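Side-chain contact in RavO (Legionella pneumophila subsp. pneumophila, PDB 6DM4), which is probably a Legionella effector, this part being its SH2 domain, which binds a phosphotyrosine peptide of human Shc1: residues Ile58-Gln63 with Gln107-Asn112. Sequence-based numbering, arbitrary orientation.
Sequences IAASFQ and QHITQN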
loop_
_atom_site.group_PDB
_atom_site.type_symbol
_atom_site.label_atom_id
_atom_site.label_comp_id
_atom_site.label_asym_id
_atom_site.label_seq_id
_atom_site.Cartn_x
_atom_site.Cartn_y
_atom_site.Cartn_z
ATOM N N ILE A 58 6.284 8.238 -4.616
ATOM C CA ILE A 58 4.910 8.628 -4.329
ATOM C C ILE A 58 4.804 10.130 -4.528
ATOM O O ILE A 58 5.637 10.884 -4.015
ATOM C CB ILE A 58 4.491 8.254 -2.894
ATOM C CG1 ILE A 58 4.764 6.774 -2.616
ATOM C CG2 ILE A 58 3.022 8.598 -2.671
ATOM C CD1 ILE A 58 3.971 5.844 -3.480
ATOM N N ALA A 59 3.786 10.569 -5.265
ATOM C CA ALA A 59 3.573 11.989 -5.478
ATOM C C ALA A 59 2.379 12.472 -4.669
ATOM O O ALA A 59 1.405 11.744 -4.468
ATOM C CB ALA A 59 3.352 12.312 -6.963
ATOM N N ALA A 60 2.479 13.706 -4.189
ATOM C CA ALA A 60 1.335 14.429 -3.660
ATOM C C ALA A 60 0.872 15.455 -4.686
ATOM O O ALA A 60 1.669 15.967 -5.471
ATOM C CB ALA A 60 1.689 15.130 -2.350
ATOM N N SER A 61 -0.426 15.746 -4.681
ATOM C CA SER A 61 -0.985 16.785 -5.533
ATOM C C SER A 61 -1.994 17.589 -4.731
ATOM O O SER A 61 -2.699 17.038 -3.881
ATOM C CB SER A 61 -1.656 16.201 -6.787
ATOM O OG SER A 61 -0.691 15.635 -7.658
ATOM N N PHE A 62 -2.048 18.893 -4.988
ATOM C CA PHE A 62 -3.060 19.744 -4.385
ATOM C C PHE A 62 -3.356 20.885 -5.345
ATOM O O PHE A 62 -2.661 21.079 -6.345
ATOM C CB PHE A 62 -2.629 20.271 -3.011
ATOM C CG PHE A 62 -1.313 20.994 -3.018
ATOM C CD1 PHE A 62 -1.248 22.345 -3.317
ATOM C CD2 PHE A 62 -0.138 20.322 -2.715
ATOM C CE1 PHE A 62 -0.039 23.016 -3.323
ATOM C CE2 PHE A 62 1.074 20.989 -2.722
ATOM C CZ PHE A 62 1.122 22.334 -3.026
ATOM N N GLN A 63 -4.404 21.638 -5.036
ATOM C CA GLN A 63 -4.864 22.714 -5.902
ATOM C C GLN A 63 -4.839 24.035 -5.149
ATOM O O GLN A 63 -5.299 24.112 -4.006
ATOM C CB GLN A 63 -6.275 22.433 -6.425
ATOM C CG GLN A 63 -6.757 23.442 -7.456
ATOM C CD GLN A 63 -8.075 23.041 -8.087
ATOM O OE1 GLN A 63 -8.225 23.069 -9.306
ATOM N NE2 GLN A 63 -9.042 22.674 -7.254
ATOM N N GLN A 107 1.928 17.179 7.065
ATOM C CA GLN A 107 2.559 18.445 7.427
ATOM C C GLN A 107 3.409 18.993 6.287
ATOM O O GLN A 107 3.377 20.195 6.011
ATOM C CB GLN A 107 3.405 18.275 8.691
ATOM C CG GLN A 107 2.578 18.028 9.935
ATOM C CD GLN A 107 1.602 19.156 10.202
ATOM O OE1 GLN A 107 1.964 20.331 10.138
ATOM N NE2 GLN A 107 0.361 18.806 10.518
ATOM N N HIS A 108 4.176 18.135 5.615
ATOM C CA HIS A 108 5.031 18.600 4.524
ATOM C C HIS A 108 4.202 19.145 3.369
ATOM O O HIS A 108 4.582 20.138 2.735
ATOM C CB HIS A 108 5.931 17.460 4.044
ATOM C CG HIS A 108 7.052 17.899 3.152
ATOM N ND1 HIS A 108 6.922 17.993 1.783
ATOM C CD2 HIS A 108 8.330 18.249 3.433
ATOM C CE1 HIS A 108 8.068 18.393 1.260
ATOM N NE2 HIS A 108 8.938 18.555 2.240
ATOM N N ILE A 109 3.063 18.511 3.085
ATOM C CA ILE A 109 2.236 18.913 1.951
ATOM C C ILE A 109 1.417 20.155 2.283
ATOM O O ILE A 109 1.369 21.109 1.499
ATOM C CB ILE A 109 1.331 17.744 1.515
ATOM C CG1 ILE A 109 2.168 16.606 0.939
ATOM C CG2 ILE A 109 0.318 18.210 0.472
ATOM C CD1 ILE A 109 1.543 15.231 1.104
ATOM N N THR A 110 0.737 20.158 3.434
ATOM C CA THR A 110 -0.164 21.267 3.733
ATOM C C THR A 110 0.599 22.546 4.046
ATOM O O THR A 110 0.148 23.638 3.682
ATOM C CB THR A 110 -1.099 20.912 4.889
ATOM O OG1 THR A 110 -0.334 20.614 6.056
ATOM C CG2 THR A 110 -1.968 19.708 4.529
ATOM N N GLN A 111 1.755 22.441 4.706
ATOM C CA GLN A 111 2.577 23.627 4.913
ATOM C C GLN A 111 3.109 24.154 3.588
ATOM O O GLN A 111 3.178 25.370 3.382
ATOM C CB GLN A 111 3.728 23.316 5.875
ATOM C CG GLN A 111 3.296 23.068 7.316
ATOM C CD GLN A 111 4.477 22.930 8.273
ATOM O OE1 GLN A 111 5.530 23.541 8.079
ATOM N NE2 GLN A 111 4.298 22.126 9.317
ATOM N N ASN A 112 3.479 23.253 2.669
ATOM C CA ASN A 112 3.924 23.689 1.349
ATOM C C ASN A 112 2.788 24.348 0.578
ATOM O O ASN A 112 2.998 25.354 -0.112
ATOM C CB ASN A 112 4.487 22.504 0.564
ATOM C CG ASN A 112 5.999 22.454 0.600
ATOM O OD1 ASN A 112 6.665 23.454 0.357
ATOM N ND2 ASN A 112 6.550 21.291 0.928
#
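I109 reaches from the helix to the strand with both of its branches, one meeting A60 and the other F62. The longer branch ends over the alanine methyl, CD1 of I109 lying 3.5 Å from CB of A60, a tight carbon pair. With CG1 anti to the carbonyl carbon (chi1 -67°), CG2 is left to lie beside the F62 ring, where it comes obliquely within 3.9 Å of CD2 of F62. CG of F62 sits between the backbone N and the carbonyl carbon (chi1 55°), and the ring reaches toward the helix, where CZ of F62 comes obliquely to 4.5 Å from backbone C of N112. N112 itself turns its amide back onto the helix: its ND2 donates to O of H108 at 2.9 Å in a bent bond (130° at the hydrogen). Between 58-63 and 107-112 the contact is apolar. L41 and Y73 from the flanking strands and F39 from a loop extend the apolar layer around I109. On the other side of the sheet, S61 meets V28 and F32 of helix 25-34. On the helix 101-119 side, N112 packs against an apolar side chain of the bound peptide. A central antiparallel sheet between two helices is the hallmark of the SH2 fold.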